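Local coordinates for regulatory protein MarR (Planctomyces limnophilus, PDB 3U2R) that probably acts as a DNA-binding transcription factor of the MarR family, built around a winged helix-turn-helix domain, at residues Leu52-Thr65 / Val103-Lys117. Residues are numbered along the deposited sequence; the frame is centred on the assembly and turned at random.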
loop_
_atom_site.group_PDB
_atom_site.type_symbol
_atom_site.label_atom_id
_atom_site.label_comp_id
_atom_site.label_asym_id
_atom_site.label_seq_id
_atom_site.Cartn_x
_atom_site.Cartn_y
_atom_site.Cartn_z
ATOM N N LEU A 52 -10.441 -3.495 -30.543
ATOM C CA LEU A 52 -9.490 -4.421 -31.113
ATOM C C LEU A 52 -9.429 -5.722 -30.311
ATOM O O LEU A 52 -9.412 -6.765 -30.922
ATOM C CB LEU A 52 -8.098 -3.783 -31.201
ATOM C CG LEU A 52 -7.940 -2.561 -32.157
ATOM C CD1 LEU A 52 -6.580 -1.869 -31.978
ATOM C CD2 LEU A 52 -8.038 -2.969 -33.650
ATOM N N ARG A 53 -9.439 -5.678 -28.968
ATOM C CA ARG A 53 -9.399 -6.893 -28.123
ATOM C C ARG A 53 -10.626 -7.759 -28.330
ATOM O O ARG A 53 -10.546 -8.981 -28.290
ATOM C CB ARG A 53 -9.320 -6.519 -26.633
ATOM C CG ARG A 53 -7.942 -6.134 -26.117
ATOM C CD ARG A 53 -7.207 -7.332 -25.566
ATOM N NE ARG A 53 -7.947 -8.063 -24.525
ATOM C CZ ARG A 53 -8.032 -7.729 -23.235
ATOM N NH1 ARG A 53 -7.425 -6.644 -22.778
ATOM N NH2 ARG A 53 -8.730 -8.482 -22.395
ATOM N N LEU A 54 -11.773 -7.112 -28.453
ATOM C CA LEU A 54 -13.046 -7.804 -28.701
ATOM C C LEU A 54 -12.969 -8.489 -30.084
ATOM O O LEU A 54 -13.350 -9.652 -30.214
ATOM C CB LEU A 54 -14.187 -6.767 -28.645
ATOM C CG LEU A 54 -15.610 -7.205 -28.906
ATOM C CD1 LEU A 54 -16.093 -8.211 -27.844
ATOM C CD2 LEU A 54 -16.532 -6.016 -28.857
ATOM N N LEU A 55 -12.385 -7.813 -31.093
ATOM C CA LEU A 55 -12.304 -8.453 -32.396
ATOM C C LEU A 55 -11.292 -9.599 -32.415
ATOM O O LEU A 55 -11.460 -10.528 -33.205
ATOM C CB LEU A 55 -12.041 -7.445 -33.536
ATOM C CG LEU A 55 -13.140 -6.403 -33.700
ATOM C CD1 LEU A 55 -12.806 -5.437 -34.803
ATOM C CD2 LEU A 55 -14.471 -7.041 -33.939
ATOM N N ARG A 56 -10.282 -9.561 -31.569
ATOM C CA ARG A 56 -9.318 -10.668 -31.448
ATOM C C ARG A 56 -9.991 -11.927 -30.927
ATOM O O ARG A 56 -9.659 -13.005 -31.401
ATOM C CB ARG A 56 -8.122 -10.306 -30.531
ATOM C CG ARG A 56 -7.085 -11.476 -30.423
ATOM C CD ARG A 56 -5.687 -11.091 -29.951
ATOM N NE ARG A 56 -5.634 -10.354 -28.675
ATOM C CZ ARG A 56 -4.506 -9.867 -28.122
ATOM N NH1 ARG A 56 -4.556 -9.178 -26.986
ATOM N NH2 ARG A 56 -3.324 -10.051 -28.716
ATOM N N SER A 57 -10.976 -11.792 -30.001
ATOM C CA SER A 57 -11.664 -12.947 -29.407
ATOM C C SER A 57 -12.477 -13.749 -30.408
ATOM O O SER A 57 -12.794 -14.893 -30.113
ATOM C CB SER A 57 -12.569 -12.518 -28.250
ATOM O OG SER A 57 -13.704 -11.777 -28.682
ATOM N N VAL A 58 -12.828 -13.174 -31.565
ATOM C CA VAL A 58 -13.574 -13.874 -32.623
ATOM C C VAL A 58 -12.713 -14.042 -33.914
ATOM O O VAL A 58 -13.132 -14.779 -34.801
ATOM C CB VAL A 58 -14.929 -13.163 -32.909
ATOM C CG1 VAL A 58 -15.785 -13.126 -31.638
ATOM C CG2 VAL A 58 -14.734 -11.737 -33.448
ATOM N N HIS A 59 -11.537 -13.361 -34.041
ATOM C CA HIS A 59 -10.641 -13.468 -35.219
ATOM C C HIS A 59 -10.470 -14.944 -35.585
ATOM O O HIS A 59 -10.343 -15.775 -34.678
ATOM C CB HIS A 59 -9.251 -12.851 -34.922
ATOM C CG HIS A 59 -8.368 -12.841 -36.118
ATOM N ND1 HIS A 59 -7.456 -13.851 -36.340
ATOM C CD2 HIS A 59 -8.354 -11.986 -37.184
ATOM C CE1 HIS A 59 -6.947 -13.618 -37.549
ATOM N NE2 HIS A 59 -7.441 -12.497 -38.082
ATOM N N PRO A 60 -10.527 -15.339 -36.852
ATOM C CA PRO A 60 -10.627 -14.534 -38.082
ATOM C C PRO A 60 -12.042 -14.068 -38.440
ATOM O O PRO A 60 -12.206 -13.384 -39.463
ATOM C CB PRO A 60 -10.085 -15.499 -39.136
ATOM C CG PRO A 60 -10.619 -16.832 -38.649
ATOM C CD PRO A 60 -10.398 -16.776 -37.165
ATOM N N GLU A 61 -13.066 -14.399 -37.613
ATOM C CA GLU A 61 -14.407 -13.935 -37.933
ATOM C C GLU A 61 -14.566 -12.480 -37.545
ATOM O O GLU A 61 -13.849 -11.990 -36.684
ATOM C CB GLU A 61 -15.458 -14.757 -37.219
ATOM C CG GLU A 61 -15.536 -16.198 -37.682
ATOM C CD GLU A 61 -16.289 -17.062 -36.685
ATOM O OE1 GLU A 61 -17.222 -17.768 -37.125
ATOM O OE2 GLU A 61 -15.985 -16.996 -35.468
ATOM N N GLY A 62 -15.498 -11.810 -38.192
ATOM C CA GLY A 62 -15.834 -10.424 -37.915
ATOM C C GLY A 62 -17.007 -10.364 -36.967
ATOM O O GLY A 62 -17.591 -11.391 -36.628
HETATM N N MSE A 63 -17.340 -9.164 -36.525
HETATM C CA MSE A 63 -18.480 -8.895 -35.663
HETATM C C MSE A 63 -19.237 -7.690 -36.234
HETATM O O MSE A 63 -18.613 -6.708 -36.672
HETATM C CB MSE A 63 -17.977 -8.627 -34.242
HETATM C CG MSE A 63 -19.083 -8.483 -33.250
HETATM SE SE MSE A 63 -18.442 -8.330 -31.391
HETATM C CE MSE A 63 -17.637 -10.197 -31.053
ATOM N N ALA A 64 -20.581 -7.763 -36.214
ATOM C CA ALA A 64 -21.470 -6.677 -36.632
ATOM C C ALA A 64 -21.222 -5.479 -35.798
ATOM O O ALA A 64 -21.079 -5.619 -34.573
ATOM C CB ALA A 64 -22.930 -7.084 -36.483
ATOM N N THR A 65 -21.204 -4.297 -36.436
ATOM C CA THR A 65 -20.982 -3.011 -35.755
ATOM C C THR A 65 -21.946 -2.854 -34.537
ATOM O O THR A 65 -21.510 -2.452 -33.466
ATOM C CB THR A 65 -21.149 -1.875 -36.791
ATOM O OG1 THR A 65 -20.198 -2.081 -37.846
ATOM C CG2 THR A 65 -20.978 -0.480 -36.190
ATOM N N VAL A 103 -25.774 -3.641 -42.601
ATOM C CA VAL A 103 -24.914 -4.290 -41.629
ATOM C C VAL A 103 -23.451 -4.351 -42.155
ATOM O O VAL A 103 -23.175 -4.854 -43.241
ATOM C CB VAL A 103 -25.484 -5.701 -41.293
ATOM C CG1 VAL A 103 -24.579 -6.458 -40.328
ATOM C CG2 VAL A 103 -26.893 -5.583 -40.718
ATOM N N VAL A 104 -22.538 -3.859 -41.334
ATOM C CA VAL A 104 -21.117 -3.838 -41.600
ATOM C C VAL A 104 -20.439 -4.714 -40.537
ATOM O O VAL A 104 -20.527 -4.403 -39.354
ATOM C CB VAL A 104 -20.559 -2.385 -41.635
ATOM C CG1 VAL A 104 -19.021 -2.390 -41.812
ATOM C CG2 VAL A 104 -21.234 -1.582 -42.734
ATOM N N GLU A 105 -19.853 -5.840 -40.953
ATOM C CA GLU A 105 -19.090 -6.714 -40.075
ATOM C C GLU A 105 -17.654 -6.228 -40.106
ATOM O O GLU A 105 -17.180 -5.794 -41.152
ATOM C CB GLU A 105 -19.177 -8.188 -40.493
ATOM C CG GLU A 105 -20.565 -8.754 -40.277
ATOM C CD GLU A 105 -20.605 -10.264 -40.368
ATOM O OE1 GLU A 105 -20.184 -10.797 -41.419
ATOM O OE2 GLU A 105 -21.025 -10.915 -39.380
ATOM N N VAL A 106 -17.002 -6.214 -38.955
ATOM C CA VAL A 106 -15.630 -5.729 -38.808
ATOM C C VAL A 106 -14.816 -6.861 -38.212
ATOM O O VAL A 106 -15.242 -7.396 -37.197
ATOM C CB VAL A 106 -15.642 -4.489 -37.855
ATOM C CG1 VAL A 106 -14.265 -3.824 -37.786
ATOM C CG2 VAL A 106 -16.707 -3.486 -38.286
ATOM N N ALA A 107 -13.644 -7.167 -38.790
ATOM C CA ALA A 107 -12.722 -8.166 -38.289
ATOM C C ALA A 107 -11.327 -7.532 -38.116
ATOM O O ALA A 107 -10.946 -6.556 -38.803
ATOM C CB ALA A 107 -12.666 -9.342 -39.286
ATOM N N LEU A 108 -10.534 -8.133 -37.261
ATOM C CA LEU A 108 -9.140 -7.699 -37.120
ATOM C C LEU A 108 -8.352 -8.120 -38.348
ATOM O O LEU A 108 -8.718 -9.102 -38.968
ATOM C CB LEU A 108 -8.451 -8.376 -35.919
ATOM C CG LEU A 108 -8.342 -7.751 -34.586
ATOM C CD1 LEU A 108 -7.282 -8.474 -33.796
ATOM C CD2 LEU A 108 -8.044 -6.263 -34.639
ATOM N N THR A 109 -7.304 -7.379 -38.692
ATOM C CA THR A 109 -6.321 -7.709 -39.763
ATOM C C THR A 109 -5.070 -8.219 -39.106
ATOM O O THR A 109 -4.947 -8.129 -37.879
ATOM C CB THR A 109 -5.977 -6.473 -40.567
ATOM O OG1 THR A 109 -5.427 -5.517 -39.664
ATOM C CG2 THR A 109 -7.167 -5.898 -41.267
ATOM N N ASP A 110 -4.084 -8.633 -39.890
ATOM C CA ASP A 110 -2.794 -9.026 -39.311
ATOM C C ASP A 110 -2.135 -7.874 -38.574
ATOM O O ASP A 110 -1.493 -8.091 -37.548
ATOM C CB ASP A 110 -1.828 -9.515 -40.379
ATOM C CG ASP A 110 -2.158 -10.896 -40.941
ATOM O OD1 ASP A 110 -3.144 -11.510 -40.482
ATOM O OD2 ASP A 110 -1.374 -11.400 -41.748
ATOM N N ALA A 111 -2.270 -6.654 -39.107
ATOM C CA ALA A 111 -1.646 -5.504 -38.473
ATOM C C ALA A 111 -2.355 -5.098 -37.205
ATOM O O ALA A 111 -1.680 -4.601 -36.314
ATOM C CB ALA A 111 -1.589 -4.338 -39.439
ATOM N N GLY A 112 -3.654 -5.393 -37.054
ATOM C CA GLY A 112 -4.344 -5.164 -35.779
ATOM C C GLY A 112 -3.924 -6.188 -34.741
ATOM O O GLY A 112 -3.833 -5.875 -33.547
ATOM N N LEU A 113 -3.668 -7.447 -35.184
ATOM C CA LEU A 113 -3.155 -8.486 -34.286
ATOM C C LEU A 113 -1.739 -8.079 -33.807
ATOM O O LEU A 113 -1.419 -8.166 -32.612
ATOM C CB LEU A 113 -3.092 -9.871 -34.962
ATOM C CG LEU A 113 -4.443 -10.553 -35.183
ATOM C CD1 LEU A 113 -4.295 -11.737 -36.111
ATOM C CD2 LEU A 113 -5.028 -11.069 -33.841
ATOM N N LYS A 114 -0.903 -7.649 -34.741
ATOM C CA LYS A 114 0.448 -7.224 -34.395
ATOM C C LYS A 114 0.385 -6.071 -33.407
ATOM O O LYS A 114 1.164 -6.045 -32.449
ATOM C CB LYS A 114 1.220 -6.812 -35.648
ATOM C CG LYS A 114 2.589 -6.133 -35.429
ATOM C CD LYS A 114 3.735 -7.084 -35.546
ATOM C CE LYS A 114 5.056 -6.372 -35.344
ATOM N NZ LYS A 114 5.529 -6.518 -33.946
ATOM N N LEU A 115 -0.501 -5.112 -33.636
ATOM C CA LEU A 115 -0.563 -3.974 -32.728
ATOM C C LEU A 115 -0.927 -4.427 -31.323
ATOM O O LEU A 115 -0.313 -3.992 -30.350
ATOM C CB LEU A 115 -1.539 -2.892 -33.229
ATOM C CG LEU A 115 -1.734 -1.718 -32.308
ATOM C CD1 LEU A 115 -0.371 -0.939 -32.055
ATOM C CD2 LEU A 115 -2.761 -0.822 -32.876
ATOM N N LEU A 116 -1.880 -5.326 -31.207
ATOM C CA LEU A 116 -2.253 -5.869 -29.890
ATOM C C LEU A 116 -1.071 -6.658 -29.263
ATOM O O LEU A 116 -0.846 -6.498 -28.097
ATOM C CB LEU A 116 -3.491 -6.769 -30.005
ATOM C CG LEU A 116 -4.800 -6.105 -30.273
ATOM C CD1 LEU A 116 -5.885 -7.136 -30.361
ATOM C CD2 LEU A 116 -5.154 -5.147 -29.208
ATOM N N LYS A 117 -0.256 -7.392 -30.033
ATOM C CA LYS A 117 0.918 -8.088 -29.456
ATOM C C LYS A 117 1.950 -7.061 -28.960
ATOM O O LYS A 117 2.524 -7.250 -27.879
ATOM C CB LYS A 117 1.569 -9.076 -30.445
ATOM C CG LYS A 117 0.728 -10.320 -30.693
ATOM C CD LYS A 117 1.460 -11.428 -31.459
ATOM C CE LYS A 117 0.506 -12.386 -32.186
ATOM N NZ LYS A 117 1.209 -13.556 -32.802
HETATM O O HOH W 1 -11.732 -10.338 -35.963
#
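In the winged-helix domain of this MarR-family protein, strand 63-64 pairs with strand 103-108, the second strand of the wing, while helix 46-58 packs on the end of that strand and on the start of helix 110-148. Met63, a selenomethionine, and Val106 form an antiparallel hydrogen-bonded pair, Met63 N to Val106 O and Val106 N to Met63 O both 2.8 Å. Next along, Val104 O takes two donors from Thr65: the backbone N, and OG1 at 2.8 Å. With OG1 set beside its own backbone N (chi1 -59°), Thr65, the first residue of helix 65-71, can offer both to this one carbonyl. One water accepts from Leu108 N and donates to Leu55 O and Glu61 O, tying the end of the strand to the helix and the turn.

Leucines fill the angle between the helices. Leu108 CD2 presses on Leu52 CD2 at 3.4 Å, a close methyl contact, and Leu108 CD1 lies against Arg56 CB. Leu116 enters between Leu52 and Arg56, whose guanidinium has one face over Leu116 CB, 3.5 Å from NH2; CG anti to the backbone N (chi1 -179°) carries the aliphatic chain past Leu113 CD2. Were Arg56 replaced by an alanine, Leu113 and Leu116 would probably lose cover and Glu120 its weak, long ion pair. The flat His59 ring offers a face to Leu113 CD1, a CH-pi contact 3.8 Å from its centroid, with Pro60 CB over the opposite face. With strand 92-97 on the far side of 103-108, this makes the small three-stranded sheet typical of the MarR winged helix-turn-helix fold.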